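Local coordinates for EscN (Escherichia coli O127:H6, PDB 2OBL), which belongs to the type III secretion system ATPases, relatives of the ATP synthase alpha and beta subunits with a P-loop nucleotide-binding domain, at residues E140-K143 against A144-A148; S168-R171 against Y172-A176. The protein carries 1 engineered substitution. All coordinates share one frame; numbering follows the deposited sequence.

Interaction 1 comes first along the chain, on helix 138-156. Interaction 2 follows, on helix 169-182, whose start lies just after strand 161-167. Both fall within the nucleotide-binding domain of the ATP synthase alpha/beta family. Their centres are about 10 Å apart, and the two helices touch. Y172 of interaction 2 reaches helix 138-156, where its CD1 lies 3.4 Å from CB of A145. CB of A175 sits 3.5 Å from CB of R141. Strand 161-167 links the two helices and is a parallel member of the mixed sheet. The pair forms neighbouring helices of a P-loop domain, packed through Y172 and A175 on one side and R141, M142, A145 and F146 on the other.

Interaction 1: E140-K143 against A144-A148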
ATOM      1  N   GLU A 140       6.095  13.946  17.004  1.00 13.48           N
ATOM      2  CA  GLU A 140       4.787  13.351  16.868  1.00 14.51           C
ATOM      3  C   GLU A 140       4.605  12.652  15.517  1.00 13.29           C
ATOM      4  O   GLU A 140       4.060  11.564  15.456  1.00 12.70           O
ATOM      5  CB  GLU A 140       3.696  14.396  17.082  1.00 16.16           C
ATOM      6  CG  GLU A 140       2.418  13.793  17.592  1.00 17.97           C
ATOM      7  CD  GLU A 140       1.275  14.764  17.569  1.00 19.86           C
ATOM      8  OE1 GLU A 140       1.522  15.978  17.621  1.00 20.55           O
ATOM      9  OE2 GLU A 140       0.129  14.302  17.496  1.00 21.36           O
ATOM     10  N   ARG A 141       5.047  13.288  14.434  1.00 12.27           N
ATOM     11  CA  ARG A 141       4.947  12.675  13.100  1.00 12.74           C
ATOM     12  C   ARG A 141       5.788  11.385  12.975  1.00 12.73           C
ATOM     13  O   ARG A 141       5.393  10.412  12.297  1.00 13.14           O
ATOM     14  CB  ARG A 141       5.322  13.684  12.016  1.00 12.94           C
ATOM     15  CG  ARG A 141       4.273  14.801  11.828  1.00 12.45           C
ATOM     16  CD  ARG A 141       4.689  15.808  10.749  1.00 13.42           C
ATOM     17  NE  ARG A 141       5.534  16.873  11.294  1.00 12.94           N
ATOM     18  CZ  ARG A 141       6.810  17.080  10.970  1.00 13.84           C
ATOM     19  NH1 ARG A 141       7.427  16.315  10.070  1.00 10.37           N
ATOM     20  NH2 ARG A 141       7.477  18.085  11.537  1.00 14.04           N
ATOM     21  N   MET A 142       6.949  11.374  13.616  1.00 12.85           N
ATOM     22  CA  MET A 142       7.749  10.157  13.659  1.00 14.35           C
ATOM     23  C   MET A 142       7.059   9.067  14.483  1.00 13.63           C
ATOM     24  O   MET A 142       6.990   7.907  14.064  1.00 13.88           O
ATOM     25  CB  MET A 142       9.122  10.445  14.249  1.00 16.26           C
ATOM     26  CG  MET A 142       9.958   9.197  14.448  1.00 16.81           C
ATOM     27  SD  MET A 142      11.499   9.607  15.249  1.00 17.32           S
ATOM     28  CE  MET A 142      12.382   8.056  15.058  1.00 18.41           C
ATOM     29  N   LYS A 143       6.554   9.433  15.661  1.00 13.80           N
ATOM     30  CA  LYS A 143       5.963   8.429  16.558  1.00 14.03           C
ATOM     31  C   LYS A 143       4.713   7.787  15.963  1.00 13.09           C
ATOM     32  O   LYS A 143       4.381   6.634  16.276  1.00 12.46           O
ATOM     33  CB  LYS A 143       5.679   9.028  17.950  1.00 14.30           C
ATOM     34  CG  LYS A 143       6.936   9.196  18.813  1.00 15.80           C
ATOM     35  CD  LYS A 143       6.665  10.053  20.055  1.00 16.96           C
ATOM     36  CE  LYS A 143       7.879  10.070  20.993  1.00 19.11           C
ATOM     37  NZ  LYS A 143       7.489  10.496  22.389  1.00 21.07           N
ATOM     38  N   ALA A 144       4.030   8.513  15.078  1.00 11.59           N
ATOM     39  CA  ALA A 144       2.792   7.991  14.473  1.00 12.75           C
ATOM     40  C   ALA A 144       3.003   6.638  13.807  1.00 12.63           C
ATOM     41  O   ALA A 144       2.130   5.789  13.852  1.00 12.96           O
ATOM     42  CB  ALA A 144       2.193   8.983  13.471  1.00 12.50           C
ATOM     43  N   ALA A 145       4.163   6.445  13.179  1.00 12.32           N
ATOM     44  CA  ALA A 145       4.456   5.199  12.507  1.00 11.37           C
ATOM     45  C   ALA A 145       4.507   4.033  13.514  1.00 12.37           C
ATOM     46  O   ALA A 145       4.040   2.927  13.233  1.00 12.96           O
ATOM     47  CB  ALA A 145       5.777   5.305  11.774  1.00 12.22           C
ATOM     48  N   PHE A 146       5.102   4.288  14.669  1.00 11.63           N
ATOM     49  CA  PHE A 146       5.229   3.263  15.709  1.00 12.73           C
ATOM     50  C   PHE A 146       3.894   3.042  16.397  1.00 12.42           C
ATOM     51  O   PHE A 146       3.512   1.913  16.669  1.00 12.51           O
ATOM     52  CB  PHE A 146       6.309   3.663  16.712  1.00 14.49           C
ATOM     53  CG  PHE A 146       7.689   3.688  16.126  1.00 16.29           C
ATOM     54  CD1 PHE A 146       8.514   2.571  16.226  1.00 17.56           C
ATOM     55  CD2 PHE A 146       8.168   4.824  15.476  1.00 16.87           C
ATOM     56  CE1 PHE A 146       9.796   2.574  15.676  1.00 18.78           C
ATOM     57  CE2 PHE A 146       9.440   4.838  14.913  1.00 16.98           C
ATOM     58  CZ  PHE A 146      10.256   3.713  15.015  1.00 17.51           C
ATOM     59  N   THR A 147       3.175   4.124  16.665  1.00 12.12           N
ATOM     60  CA  THR A 147       1.839   4.020  17.254  1.00 12.97           C
ATOM     61  C   THR A 147       0.921   3.150  16.396  1.00 13.08           C
ATOM     62  O   THR A 147       0.275   2.216  16.892  1.00 12.80           O
ATOM     63  CB  THR A 147       1.220   5.413  17.407  1.00 13.84           C
ATOM     64  OG1 THR A 147       1.921   6.119  18.442  1.00 13.41           O
ATOM     65  CG2 THR A 147      -0.271   5.323  17.731  1.00 13.84           C
ATOM     66  N   ALA A 148       0.890   3.438  15.103  1.00 11.95           N
ATOM     67  CA  ALA A 148       0.101   2.648  14.167  1.00 12.19           C
ATOM     68  C   ALA A 148       0.515   1.177  14.195  1.00 12.13           C
ATOM     69  O   ALA A 148      -0.323   0.286  14.242  1.00 11.27           O
ATOM     70  CB  ALA A 148       0.244   3.222  12.759  1.00 13.08           C
TER
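The F146 ring meets the preceding turn of the helix at its edge. The backbone O of M142 lies in the ring plane there, 3.6 Å from CD2. On the same side the end of the methionine comes near the rim, with M142 CE 4.4 Å from F146 CE2. This is a loose apolar contact. The methionine chain is fully extended, with CG anti to the backbone N (chi1 174°). It reaches out from the helix, so that CE stands beside the F146 ring at its CE2 corner. Beyond the two segments, the F146 ring meets that of Y39, with the planes at about 55°.

The backbone bonds differ in quality. T147 N donates to K143 O at 2.8 Å, and the bond is almost straight at 173°. The link from A144 N to E140 O is longer, 3.1 Å, and more bent. A145 N makes a weak bond of 3.3 Å to M142 O, three residues back. O of R141 is buried here without a hydrogen-bond partner in the model. The CB of A144 packs against it at 3.7 Å.

T147 turns OG1 back over its own helix, 3.3 Å from K143 O. K143 runs outward as an extended chain. Polar partners lie outside the segments: R136 and N of G18 for the E140 carboxylate, O of R136 for R141 NE, and O of G18 for T147 OG1.

These are rather more than two turns of helix 138-156, whose faces meet different neighbours. A144 and A148 pack on strand 99-105, and A144 also on strand 127-132. M142, A145 and F146 lean on Y172 of helix 169-182.

Interaction 2: S168-R171 against Y172-A176; sequences SVTR and YARAA
Y172 touches V169 through the edge of its ring. The backbone O of V169 lies in the ring plane, 3.8 Å from CD2, and V169 CG2 approaches the same carbon at 4.2 Å. The ring stands with CG anti to the backbone N (chi1 153°), which swings it away from the first turn. Its OH bonds to S199. The backbone N of Y172 donates to S168 O at 3.1 Å.

A173 N donates to V169 O, and its small CB rests 3.4 Å from that oxygen.

R174 runs alongside T170. The methyl CG2 of T170 lies 3.5 Å above one face of the R174 guanidinium, toward its rim. R171 brings NH1 to the edge of this group, 3.5 Å from R174 NH1, with the two planes nearly perpendicular (89°). Each charge has a carboxylate elsewhere: E107 for R171, E224 for R174. These salt bridges probably offset the repulsion.

A175 N bonds to R171 O. S168 is the N-cap: its OG accepts from R171 N at 2.9 Å.

S168 separates strand 161-167 from the helix that starts at V169. Strand 214-222 flanks the start of this helix, where OG1 of T170 bonds to N of L222. Farther along, the helix packs against helices 138-156 and 194-204.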
ATOM      1  N   SER A 168       2.691   8.498   4.690  1.00 11.63           N
ATOM      2  CA  SER A 168       3.653   7.747   3.883  1.00 11.31           C
ATOM      3  C   SER A 168       4.910   7.437   4.677  1.00 11.77           C
ATOM      4  O   SER A 168       5.224   8.135   5.643  1.00 11.82           O
ATOM      5  CB  SER A 168       4.083   8.618   2.697  1.00 10.94           C
ATOM      6  OG  SER A 168       4.667   9.843   3.162  1.00 10.46           O
ATOM      7  N   VAL A 169       5.653   6.418   4.255  1.00 11.63           N
ATOM      8  CA  VAL A 169       6.935   6.170   4.886  1.00 12.82           C
ATOM      9  C   VAL A 169       7.871   7.339   4.572  1.00 12.38           C
ATOM     10  O   VAL A 169       8.748   7.664   5.365  1.00 11.55           O
ATOM     11  CB  VAL A 169       7.521   4.782   4.509  1.00 14.10           C
ATOM     12  CG1 VAL A 169       7.924   4.717   3.043  1.00 14.48           C
ATOM     13  CG2 VAL A 169       8.699   4.441   5.433  1.00 15.63           C
ATOM     14  N   THR A 170       7.662   7.978   3.414  1.00 10.48           N
ATOM     15  CA  THR A 170       8.468   9.146   3.037  1.00 11.05           C
ATOM     16  C   THR A 170       8.390  10.269   4.075  1.00 11.23           C
ATOM     17  O   THR A 170       9.410  10.814   4.497  1.00 10.80           O
ATOM     18  CB  THR A 170       8.010   9.685   1.674  1.00 10.65           C
ATOM     19  OG1 THR A 170       8.208   8.665   0.685  1.00 10.39           O
ATOM     20  CG2 THR A 170       8.797  10.956   1.301  1.00 10.96           C
ATOM     21  N   ARG A 171       7.176  10.624   4.484  1.00 11.09           N
ATOM     22  CA  ARG A 171       7.022  11.734   5.436  1.00 11.62           C
ATOM     23  C   ARG A 171       7.323  11.311   6.859  1.00 11.48           C
ATOM     24  O   ARG A 171       7.777  12.136   7.674  1.00 11.34           O
ATOM     25  CB  ARG A 171       5.650  12.398   5.297  1.00 12.33           C
ATOM     26  CG  ARG A 171       5.494  13.114   3.950  1.00 15.15           C
ATOM     27  CD  ARG A 171       4.332  14.098   3.964  1.00 17.42           C
ATOM     28  NE  ARG A 171       3.929  14.504   2.615  1.00 20.34           N
ATOM     29  CZ  ARG A 171       4.356  15.606   2.018  1.00 22.75           C
ATOM     30  NH1 ARG A 171       5.199  16.414   2.651  1.00 23.89           N
ATOM     31  NH2 ARG A 171       3.925  15.912   0.793  1.00 23.06           N
ATOM     32  N   TYR A 172       7.126  10.025   7.152  1.00 11.42           N
ATOM     33  CA  TYR A 172       7.607   9.473   8.406  1.00 11.80           C
ATOM     34  C   TYR A 172       9.119   9.687   8.486  1.00 11.84           C
ATOM     35  O   TYR A 172       9.645  10.122   9.518  1.00 11.83           O
ATOM     36  CB  TYR A 172       7.343   7.960   8.525  1.00 12.77           C
ATOM     37  CG  TYR A 172       8.370   7.333   9.438  1.00 13.07           C
ATOM     38  CD1 TYR A 172       8.241   7.421  10.823  1.00 12.86           C
ATOM     39  CD2 TYR A 172       9.506   6.706   8.925  1.00 11.86           C
ATOM     40  CE1 TYR A 172       9.200   6.902  11.664  1.00 13.38           C
ATOM     41  CE2 TYR A 172      10.470   6.177   9.762  1.00 12.86           C
ATOM     42  CZ  TYR A 172      10.312   6.284  11.137  1.00 13.04           C
ATOM     43  OH  TYR A 172      11.270   5.766  11.974  1.00 13.55           O
ATOM     44  N   ALA A 173       9.811   9.355   7.399  1.00 10.22           N
ATOM     45  CA  ALA A 173      11.287   9.429   7.375  1.00 10.62           C
ATOM     46  C   ALA A 173      11.796  10.863   7.505  1.00 11.38           C
ATOM     47  O   ALA A 173      12.828  11.114   8.139  1.00 10.94           O
ATOM     48  CB  ALA A 173      11.838   8.772   6.114  1.00 10.87           C
ATOM     49  N   ARG A 174      11.083  11.807   6.898  1.00 11.89           N
ATOM     50  CA  ARG A 174      11.478  13.203   6.997  1.00 12.40           C
ATOM     51  C   ARG A 174      11.305  13.677   8.439  1.00 12.43           C
ATOM     52  O   ARG A 174      12.135  14.422   8.948  1.00 12.74           O
ATOM     53  CB  ARG A 174      10.661  14.070   6.046  1.00 13.08           C
ATOM     54  CG  ARG A 174      11.016  13.829   4.578  1.00 13.49           C
ATOM     55  CD  ARG A 174      10.036  14.573   3.691  1.00 13.80           C
ATOM     56  NE  ARG A 174      10.261  14.275   2.281  1.00 15.43           N
ATOM     57  CZ  ARG A 174       9.450  14.678   1.308  1.00 15.99           C
ATOM     58  NH1 ARG A 174       8.370  15.398   1.602  1.00 16.79           N
ATOM     59  NH2 ARG A 174       9.725  14.377   0.043  1.00 14.97           N
ATOM     60  N   ALA A 175      10.239  13.238   9.093  1.00 12.34           N
ATOM     61  CA  ALA A 175      10.046  13.562  10.517  1.00 12.42           C
ATOM     62  C   ALA A 175      11.163  12.926  11.356  1.00 12.43           C
ATOM     63  O   ALA A 175      11.768  13.581  12.195  1.00 12.85           O
ATOM     64  CB  ALA A 175       8.665  13.091  10.999  1.00 12.44           C
ATOM     65  N   ALA A 176      11.433  11.646  11.119  1.00 12.76           N
ATOM     66  CA  ALA A 176      12.467  10.940  11.869  1.00 12.66           C
ATOM     67  C   ALA A 176      13.852  11.558  11.632  1.00 12.69           C
ATOM     68  O   ALA A 176      14.718  11.568  12.543  1.00 12.49           O
ATOM     69  CB  ALA A 176      12.454   9.451  11.494  1.00 13.76           C
TER